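Local coordinates for protein flap endonuclease 1 (Methanocaldococcus jannaschii, PDB 1A76) that cuts 5'-flaps from branched DNA and degrades DNA ends in the 5'-3' direction, with magnesium as cofactor, during replication and repair, at residues N59-K64 with S140-P145; K64-L69 with Y309-N314; K288-E293 with D299-H304. All blocks are in the same frame, centred on the assembly; numbering follows the deposited sequence.

Contacts 1 and 2 illustrate how helices remote in sequence are brought onto one helix, 56-70, while contact 3 joins two neighbouring helices beside it. The first two use successive turns of helix 56-70, share Lys-64 and have centres about 9 Å apart; they join where Met-142 CE lies 3.9 Å from Thr-65 CB. Contact 3, about 12 Å from contact 1 and 16 Å from contact 2 between centres, pairs the last two helices, nested within the loop that contact 2 closes. It reaches contact 1 through Leu-290 CD2, 3.6 Å from Phe-62 CG. Contact 1 lies nearest the metal site: the Val-61 side chain is about 12 Å from that of Asp-27, a predicted magnesium ligand.

Contact 1: N59-K64 with S140-P145; sequences NGVFYK and SLMGIP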
loop_
_atom_site.group_PDB
_atom_site.type_symbol
_atom_site.label_atom_id
_atom_site.label_comp_id
_atom_site.label_asym_id
_atom_site.label_seq_id
_atom_site.Cartn_x
_atom_site.Cartn_y
_atom_site.Cartn_z
ATOM N N ASN A 59 -10.601 7.873 9.939
ATOM C CA ASN A 59 -9.895 8.312 11.146
ATOM C C ASN A 59 -8.371 8.297 10.926
ATOM O O ASN A 59 -7.675 9.248 11.258
ATOM C CB ASN A 59 -10.292 7.401 12.336
ATOM C CG ASN A 59 -9.593 7.772 13.636
ATOM O OD1 ASN A 59 -8.382 7.606 13.776
ATOM N ND2 ASN A 59 -10.361 8.266 14.601
ATOM N N GLY A 60 -7.854 7.217 10.355
ATOM C CA GLY A 60 -6.423 7.145 10.120
ATOM C C GLY A 60 -5.964 8.120 9.047
ATOM O O GLY A 60 -4.919 8.754 9.181
ATOM N N VAL A 61 -6.741 8.248 7.977
ATOM C CA VAL A 61 -6.394 9.150 6.888
ATOM C C VAL A 61 -6.232 10.587 7.398
ATOM O O VAL A 61 -5.238 11.269 7.118
ATOM C CB VAL A 61 -7.494 9.111 5.793
ATOM C CG1 VAL A 61 -7.280 10.221 4.775
ATOM C CG2 VAL A 61 -7.482 7.761 5.115
ATOM N N PHE A 62 -7.221 11.035 8.159
ATOM C CA PHE A 62 -7.244 12.386 8.705
ATOM C C PHE A 62 -6.146 12.633 9.728
ATOM O O PHE A 62 -5.237 13.425 9.484
ATOM C CB PHE A 62 -8.616 12.653 9.333
ATOM C CG PHE A 62 -8.804 14.064 9.820
ATOM C CD1 PHE A 62 -8.839 15.130 8.922
ATOM C CD2 PHE A 62 -8.954 14.324 11.183
ATOM C CE1 PHE A 62 -9.020 16.432 9.368
ATOM C CE2 PHE A 62 -9.138 15.629 11.649
ATOM C CZ PHE A 62 -9.170 16.687 10.737
ATOM N N TYR A 63 -6.231 11.950 10.866
ATOM C CA TYR A 63 -5.272 12.106 11.958
ATOM C C TYR A 63 -3.842 11.678 11.667
ATOM O O TYR A 63 -2.898 12.355 12.096
ATOM C CB TYR A 63 -5.775 11.375 13.212
ATOM C CG TYR A 63 -7.023 12.011 13.785
ATOM C CD1 TYR A 63 -6.974 13.282 14.361
ATOM C CD2 TYR A 63 -8.260 11.383 13.682
ATOM C CE1 TYR A 63 -8.122 13.913 14.815
ATOM C CE2 TYR A 63 -9.421 12.007 14.135
ATOM C CZ TYR A 63 -9.343 13.272 14.696
ATOM O OH TYR A 63 -10.481 13.914 15.104
ATOM N N LYS A 64 -3.676 10.562 10.954
ATOM C CA LYS A 64 -2.339 10.082 10.625
ATOM C C LYS A 64 -1.651 11.057 9.684
ATOM O O LYS A 64 -0.481 11.368 9.865
ATOM C CB LYS A 64 -2.390 8.700 9.962
ATOM C CG LYS A 64 -1.310 7.739 10.420
ATOM C CD LYS A 64 -1.410 7.482 11.921
ATOM C CE LYS A 64 -0.054 7.649 12.597
ATOM N NZ LYS A 64 0.161 6.660 13.697
ATOM N N SER A 140 -8.895 15.040 -0.647
ATOM C CA SER A 140 -9.089 16.220 -1.486
ATOM C C SER A 140 -9.549 17.382 -0.613
ATOM O O SER A 140 -9.111 18.521 -0.778
ATOM C CB SER A 140 -10.144 15.940 -2.552
ATOM O OG SER A 140 -11.432 16.055 -1.982
ATOM N N LEU A 141 -10.452 17.091 0.312
ATOM C CA LEU A 141 -10.961 18.117 1.215
ATOM C C LEU A 141 -9.812 18.612 2.079
ATOM O O LEU A 141 -9.740 19.789 2.421
ATOM C CB LEU A 141 -12.072 17.540 2.105
ATOM C CG LEU A 141 -13.391 17.282 1.380
ATOM C CD1 LEU A 141 -14.393 16.691 2.359
ATOM C CD2 LEU A 141 -13.910 18.585 0.766
ATOM N N MET A 142 -8.904 17.702 2.417
ATOM C CA MET A 142 -7.763 18.044 3.250
ATOM C C MET A 142 -6.651 18.760 2.491
ATOM O O MET A 142 -5.696 19.241 3.099
ATOM C CB MET A 142 -7.201 16.783 3.908
ATOM C CG MET A 142 -8.123 16.141 4.927
ATOM S SD MET A 142 -7.416 14.581 5.474
ATOM C CE MET A 142 -5.911 15.122 6.251
ATOM N N GLY A 143 -6.786 18.832 1.171
ATOM C CA GLY A 143 -5.796 19.493 0.334
ATOM C C GLY A 143 -4.550 18.657 0.154
ATOM O O GLY A 143 -3.493 19.173 -0.253
ATOM N N ILE A 144 -4.670 17.372 0.484
ATOM C CA ILE A 144 -3.556 16.423 0.396
ATOM C C ILE A 144 -3.616 15.700 -0.955
ATOM O O ILE A 144 -4.612 15.057 -1.281
ATOM C CB ILE A 144 -3.628 15.348 1.513
ATOM C CG1 ILE A 144 -3.810 16.006 2.894
ATOM C CG2 ILE A 144 -2.382 14.463 1.449
ATOM C CD1 ILE A 144 -2.742 17.031 3.256
ATOM N N PRO A 145 -2.520 15.745 -1.721
ATOM C CA PRO A 145 -2.480 15.097 -3.035
ATOM C C PRO A 145 -2.407 13.576 -3.043
ATOM O O PRO A 145 -1.773 12.961 -2.179
ATOM C CB PRO A 145 -1.253 15.722 -3.689
ATOM C CG PRO A 145 -0.339 15.988 -2.530
ATOM C CD PRO A 145 -1.233 16.383 -1.389
#
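Met-142 meets Phe-62 in a Met-aromatic contact that joins helix 56-70 of the N-domain to helix 129-142 of the I-domain. The sulfur approaches the edge of the ring, not its face: SD is 5.1 Å from the Phe-62 centroid, 78° off the ring normal, and touches CD1 at 3.8 Å. A bend about the CG-SD bond (chi3 63°) turns the terminal methyl onto the backbone of the facing helix, with CE 3.7 Å from Phe-62 O. Val-61 adds a looser neighbour, its CG1 4.4 Å from Met-142 SD.

Around this pair a second shell packs on both partners. Gly-143, with positive phi, forms a Schellman motif directly after Met-142, turning the chain toward strand 146-148, and its N bonds to Ser-140 O at 3.0 Å. Ile-286 of helix 283-292 packs against both Phe-62 and Met-142, while Val-61 rests on Cys-135, Leu-138 and Leu-139. The Phe-62 ring has neighbours at two edges: CD1 faces the sulfur, and on the other side of the ring CD2 points into a face of the Tyr-63 ring, 3.6 Å above its plane and over its centre.

Contact 2: K64-L69 with Y309-N314; sequences KTIHLL and YNLIAN
Leu-311 lays its two methyl groups over one face of the flat carbonyl group of Leu-69, which makes this a packing of side chain on backbone as much as of side chain on side chain. CD2 leans toward the oxygen and comes within 3.6 Å of Leu-69 O, whereas CD1 stands almost directly above the carbonyl carbon, 4.2 Å from Leu-69 C. The oxygen itself is not left without a polar partner, for Lys-315 NZ, just beyond the segment 309-314, bonds to it. Of the true rings, His-67 points away from the facing helix and stacks on Phe-16, and the Tyr-309 ring has Asn-310 OD1 at its edge, in its plane.

Between the side chains the contact is entirely apolar. Leu-311 CD1 also reaches Leu-69 CB at 4.1 Å and, more loosely, Ile-66 CG2 at 4.4 Å, so a single methyl bridges residues three apart on one side of helix 56-70. In Leu-311 the first torsion (chi1 -75°) swings CG toward helix 56-70, and the second (chi2 161°) sets CD1 over the carbonyl carbon and CB of Leu-69, with CD2 nearer the oxygen. The nearest pair of CA atoms, Leu-69 CA and Leu-311 CA, is 7.0 Å apart.

One turn earlier on helix 298-315, Leu-308 touches both Ile-66 and Leu-69, continuing the same apolar seam. Leu-69 also rests on Pro-75 of strand 74-79. Helix 56-70 is therefore held between the central sheet, through that strand, and the C-terminal helix 298-315.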
loop_
_atom_site.group_PDB
_atom_site.type_symbol
_atom_site.label_atom_id
_atom_site.label_comp_id
_atom_site.label_asym_id
_atom_site.label_seq_id
_atom_site.Cartn_x
_atom_site.Cartn_y
_atom_site.Cartn_z
ATOM N N LYS A 64 -3.676 10.562 10.954
ATOM C CA LYS A 64 -2.339 10.082 10.625
ATOM C C LYS A 64 -1.651 11.057 9.684
ATOM O O LYS A 64 -0.481 11.368 9.865
ATOM C CB LYS A 64 -2.390 8.700 9.962
ATOM C CG LYS A 64 -1.310 7.739 10.420
ATOM C CD LYS A 64 -1.410 7.482 11.921
ATOM C CE LYS A 64 -0.054 7.649 12.597
ATOM N NZ LYS A 64 0.161 6.660 13.697
ATOM N N THR A 65 -2.377 11.538 8.680
ATOM C CA THR A 65 -1.803 12.486 7.732
ATOM C C THR A 65 -1.382 13.798 8.422
ATOM O O THR A 65 -0.316 14.345 8.120
ATOM C CB THR A 65 -2.792 12.803 6.576
ATOM O OG1 THR A 65 -3.082 11.607 5.841
ATOM C CG2 THR A 65 -2.192 13.831 5.620
ATOM N N ILE A 66 -2.208 14.299 9.340
ATOM C CA ILE A 66 -1.874 15.538 10.050
ATOM C C ILE A 66 -0.672 15.297 10.963
ATOM O O ILE A 66 0.216 16.144 11.073
ATOM C CB ILE A 66 -3.079 16.065 10.896
ATOM C CG1 ILE A 66 -4.188 16.571 9.971
ATOM C CG2 ILE A 66 -2.635 17.227 11.792
ATOM C CD1 ILE A 66 -5.488 16.965 10.693
ATOM N N HIS A 67 -0.643 14.130 11.600
ATOM C CA HIS A 67 0.441 13.749 12.504
ATOM C C HIS A 67 1.782 13.842 11.755
ATOM O O HIS A 67 2.776 14.348 12.279
ATOM C CB HIS A 67 0.171 12.320 13.013
ATOM C CG HIS A 67 1.327 11.677 13.714
ATOM N ND1 HIS A 67 1.828 12.140 14.911
ATOM C CD2 HIS A 67 2.050 10.572 13.407
ATOM C CE1 HIS A 67 2.809 11.349 15.313
ATOM N NE2 HIS A 67 2.963 10.389 14.416
ATOM N N LEU A 68 1.779 13.366 10.516
ATOM C CA LEU A 68 2.954 13.383 9.649
ATOM C C LEU A 68 3.355 14.822 9.284
ATOM O O LEU A 68 4.530 15.193 9.361
ATOM C CB LEU A 68 2.650 12.595 8.365
ATOM C CG LEU A 68 3.287 11.221 8.108
ATOM C CD1 LEU A 68 3.481 10.452 9.391
ATOM C CD2 LEU A 68 2.408 10.445 7.131
ATOM N N LEU A 69 2.373 15.631 8.897
ATOM C CA LEU A 69 2.635 17.021 8.513
ATOM C C LEU A 69 3.124 17.894 9.664
ATOM O O LEU A 69 3.841 18.881 9.446
ATOM C CB LEU A 69 1.381 17.640 7.901
ATOM C CG LEU A 69 1.067 17.230 6.462
ATOM C CD1 LEU A 69 -0.315 17.749 6.091
ATOM C CD2 LEU A 69 2.136 17.777 5.510
ATOM N N TYR A 309 -4.766 23.503 8.398
ATOM C CA TYR A 309 -4.763 24.714 7.578
ATOM C C TYR A 309 -3.465 25.515 7.768
ATOM O O TYR A 309 -2.816 25.920 6.802
ATOM C CB TYR A 309 -5.965 25.583 7.962
ATOM C CG TYR A 309 -6.191 26.780 7.068
ATOM C CD1 TYR A 309 -5.560 28.001 7.329
ATOM C CD2 TYR A 309 -7.044 26.697 5.961
ATOM C CE1 TYR A 309 -5.769 29.110 6.514
ATOM C CE2 TYR A 309 -7.263 27.811 5.129
ATOM C CZ TYR A 309 -6.622 29.009 5.416
ATOM O OH TYR A 309 -6.835 30.100 4.611
ATOM N N ASN A 310 -3.096 25.747 9.020
ATOM C CA ASN A 310 -1.896 26.520 9.324
ATOM C C ASN A 310 -0.615 25.826 8.876
ATOM O O ASN A 310 0.323 26.480 8.444
ATOM C CB ASN A 310 -1.849 26.837 10.822
ATOM C CG ASN A 310 -2.858 27.908 11.213
ATOM O OD1 ASN A 310 -3.244 28.742 10.387
ATOM N ND2 ASN A 310 -3.289 27.891 12.474
ATOM N N LEU A 311 -0.574 24.502 8.973
ATOM C CA LEU A 311 0.606 23.750 8.539
ATOM C C LEU A 311 0.800 23.944 7.040
ATOM O O LEU A 311 1.887 24.273 6.574
ATOM C CB LEU A 311 0.439 22.254 8.847
ATOM C CG LEU A 311 0.605 21.835 10.314
ATOM C CD1 LEU A 311 -0.027 20.472 10.529
ATOM C CD2 LEU A 311 2.084 21.796 10.687
ATOM N N ILE A 312 -0.264 23.742 6.275
ATOM C CA ILE A 312 -0.170 23.907 4.836
ATOM C C ILE A 312 0.081 25.373 4.503
ATOM O O ILE A 312 0.890 25.686 3.639
ATOM C CB ILE A 312 -1.447 23.375 4.145
ATOM C CG1 ILE A 312 -1.532 21.857 4.377
ATOM C CG2 ILE A 312 -1.433 23.713 2.657
ATOM C CD1 ILE A 312 -2.772 21.172 3.824
ATOM N N ALA A 313 -0.591 26.276 5.209
ATOM C CA ALA A 313 -0.406 27.707 4.975
ATOM C C ALA A 313 1.064 28.063 5.182
ATOM O O ALA A 313 1.668 28.768 4.373
ATOM C CB ALA A 313 -1.275 28.516 5.932
ATOM N N ASN A 314 1.630 27.566 6.276
ATOM C CA ASN A 314 3.023 27.826 6.601
ATOM C C ASN A 314 3.968 27.033 5.709
ATOM O O ASN A 314 4.998 27.550 5.275
ATOM C CB ASN A 314 3.277 27.509 8.076
ATOM C CG ASN A 314 2.742 28.595 9.003
ATOM O OD1 ASN A 314 3.080 28.643 10.185
ATOM N ND2 ASN A 314 1.902 29.475 8.462
#

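Contact 3: K288-E293 with D299-H304; sequences KFLVDE and DRVKKH
Val-301 carries the whole contact between the last two helices, and each carbon of its side chain has a partner. Its CB already lies 3.8 Å from Val-291 CG2. From there the two methyls part: CG2, set beside the backbone N, meets Val-291 CG2 at 3.7 Å, the closest approach here, while CG1 lies between that same methyl and the tip of Leu-290, whose CD2 is 4.1 Å from Val-301 CG1. With CG1 opposite the backbone N (chi1 -179°), Val-301 gives CG2 to Val-291 and lets CG1 touch both Val-291 and Leu-290.

Val-291 has the same rotamer, and the two valines pass alongside each other pointing in opposing directions, with Val-291 CG2 lying against both CB and CG2 of Val-301. Leu-290 comes in at a slant, and one of its methyls is shared: the CD2 that touches Val-301 also packs on Phe-62 of helix 56-70. The helices are close, with 7.4 Å from Val-291 CA to Val-301 CA.

The backbone at 288-292 makes a turn of the wider pi type, its bond running from Glu-293 N to Lys-288 O at 2.7 Å. In the connecting loop Phe-296 packs on both Leu-290 and Val-301 and bonds through its backbone to Leu-290, while Asn-297 OD1 bonds to Arg-300 N. Tyr-63 of helix 56-70 touches Val-301 as well.

Helices 283-292 and 298-315 run in nearly antiparallel directions here, joined by a short loop. This is an alpha-alpha hairpin whose valine and leucine contacts sit just below the turn, packed as a C-terminal layer against helix 56-70 of the N-domain.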
loop_
_atom_site.group_PDB
_atom_site.type_symbol
_atom_site.label_atom_id
_atom_site.label_comp_id
_atom_site.label_asym_id
_atom_site.label_seq_id
_atom_site.Cartn_x
_atom_site.Cartn_y
_atom_site.Cartn_z
ATOM N N LYS A 288 -18.331 18.618 7.915
ATOM C CA LYS A 288 -19.551 17.988 7.467
ATOM C C LYS A 288 -19.346 16.511 7.206
ATOM O O LYS A 288 -20.151 15.680 7.617
ATOM C CB LYS A 288 -20.058 18.662 6.196
ATOM C CG LYS A 288 -21.346 18.072 5.664
ATOM C CD LYS A 288 -21.588 18.449 4.209
ATOM C CE LYS A 288 -22.864 17.793 3.690
ATOM N NZ LYS A 288 -23.342 18.438 2.432
ATOM N N PHE A 289 -18.268 16.177 6.513
ATOM C CA PHE A 289 -18.008 14.780 6.202
ATOM C C PHE A 289 -17.698 13.973 7.461
ATOM O O PHE A 289 -18.347 12.949 7.739
ATOM C CB PHE A 289 -16.848 14.666 5.195
ATOM C CG PHE A 289 -16.515 13.251 4.835
ATOM C CD1 PHE A 289 -17.369 12.511 4.021
ATOM C CD2 PHE A 289 -15.374 12.641 5.344
ATOM C CE1 PHE A 289 -17.092 11.176 3.721
ATOM C CE2 PHE A 289 -15.083 11.306 5.053
ATOM C CZ PHE A 289 -15.950 10.571 4.237
ATOM N N LEU A 290 -16.720 14.448 8.229
ATOM C CA LEU A 290 -16.281 13.774 9.446
ATOM C C LEU A 290 -17.235 13.845 10.651
ATOM O O LEU A 290 -17.626 12.812 11.216
ATOM C CB LEU A 290 -14.897 14.314 9.854
ATOM C CG LEU A 290 -13.669 13.397 9.729
ATOM C CD1 LEU A 290 -13.764 12.502 8.483
ATOM C CD2 LEU A 290 -12.405 14.259 9.704
ATOM N N VAL A 291 -17.611 15.056 11.043
ATOM C CA VAL A 291 -18.493 15.241 12.195
ATOM C C VAL A 291 -19.970 14.998 11.890
ATOM O O VAL A 291 -20.608 14.135 12.491
ATOM C CB VAL A 291 -18.347 16.679 12.786
ATOM C CG1 VAL A 291 -19.250 16.843 14.014
ATOM C CG2 VAL A 291 -16.902 16.943 13.154
ATOM N N ASP A 292 -20.512 15.774 10.963
ATOM C CA ASP A 292 -21.919 15.662 10.603
ATOM C C ASP A 292 -22.299 14.281 10.084
ATOM O O ASP A 292 -23.201 13.630 10.609
ATOM C CB ASP A 292 -22.277 16.694 9.532
ATOM C CG ASP A 292 -22.233 18.123 10.046
ATOM O OD1 ASP A 292 -22.028 18.320 11.259
ATOM O OD2 ASP A 292 -22.401 19.056 9.228
ATOM N N GLU A 293 -21.607 13.841 9.042
ATOM C CA GLU A 293 -21.908 12.569 8.428
ATOM C C GLU A 293 -21.254 11.332 9.030
ATOM O O GLU A 293 -21.772 10.217 8.877
ATOM C CB GLU A 293 -21.571 12.650 6.953
ATOM C CG GLU A 293 -22.233 13.807 6.265
ATOM C CD GLU A 293 -21.724 13.992 4.866
ATOM O OE1 GLU A 293 -20.742 13.318 4.499
ATOM O OE2 GLU A 293 -22.306 14.809 4.132
ATOM N N ASP A 299 -15.133 18.974 18.480
ATOM C CA ASP A 299 -14.004 19.676 19.070
ATOM C C ASP A 299 -12.669 19.207 18.489
ATOM O O ASP A 299 -11.858 20.017 18.034
ATOM C CB ASP A 299 -14.000 19.473 20.592
ATOM C CG ASP A 299 -14.986 20.385 21.319
ATOM O OD1 ASP A 299 -15.602 21.260 20.671
ATOM O OD2 ASP A 299 -15.141 20.217 22.551
ATOM N N ARG A 300 -12.442 17.896 18.518
ATOM C CA ARG A 300 -11.199 17.327 18.009
ATOM C C ARG A 300 -10.991 17.638 16.539
ATOM O O ARG A 300 -9.904 18.029 16.130
ATOM C CB ARG A 300 -11.177 15.810 18.218
ATOM C CG ARG A 300 -9.812 15.185 18.012
ATOM C CD ARG A 300 -9.830 13.696 18.322
ATOM N NE ARG A 300 -9.728 13.431 19.755
ATOM C CZ ARG A 300 -10.740 13.032 20.521
ATOM N NH1 ARG A 300 -11.943 12.847 19.995
ATOM N NH2 ARG A 300 -10.548 12.815 21.813
ATOM N N VAL A 301 -12.032 17.467 15.736
ATOM C CA VAL A 301 -11.897 17.747 14.314
ATOM C C VAL A 301 -11.615 19.234 14.091
ATOM O O VAL A 301 -10.687 19.588 13.364
ATOM C CB VAL A 301 -13.161 17.292 13.526
ATOM C CG1 VAL A 301 -12.978 17.573 12.019
ATOM C CG2 VAL A 301 -13.388 15.780 13.746
ATOM N N LYS A 302 -12.389 20.102 14.740
ATOM C CA LYS A 302 -12.188 21.540 14.588
ATOM C C LYS A 302 -10.736 21.914 14.866
ATOM O O LYS A 302 -10.080 22.598 14.074
ATOM C CB LYS A 302 -13.105 22.305 15.547
ATOM C CG LYS A 302 -12.866 23.815 15.575
ATOM C CD LYS A 302 -13.232 24.438 14.236
ATOM C CE LYS A 302 -12.871 25.923 14.170
ATOM N NZ LYS A 302 -12.441 26.318 12.784
ATOM N N LYS A 303 -10.230 21.447 15.998
ATOM C CA LYS A 303 -8.866 21.732 16.392
ATOM C C LYS A 303 -7.868 21.256 15.341
ATOM O O LYS A 303 -6.899 21.949 15.028
ATOM C CB LYS A 303 -8.566 21.063 17.734
ATOM C CG LYS A 303 -7.190 21.372 18.281
ATOM C CD LYS A 303 -6.888 20.509 19.489
ATOM C CE LYS A 303 -6.549 21.363 20.692
ATOM N NZ LYS A 303 -5.316 22.168 20.442
ATOM N N HIS A 304 -8.107 20.077 14.787
ATOM C CA HIS A 304 -7.186 19.553 13.799
ATOM C C HIS A 304 -7.254 20.194 12.428
ATOM O O HIS A 304 -6.217 20.364 11.793
ATOM C CB HIS A 304 -7.337 18.040 13.700
ATOM C CG HIS A 304 -6.753 17.325 14.874
ATOM N ND1 HIS A 304 -5.451 16.872 14.898
ATOM C CD2 HIS A 304 -7.270 17.050 16.094
ATOM C CE1 HIS A 304 -5.194 16.349 16.083
ATOM N NE2 HIS A 304 -6.281 16.444 16.825
#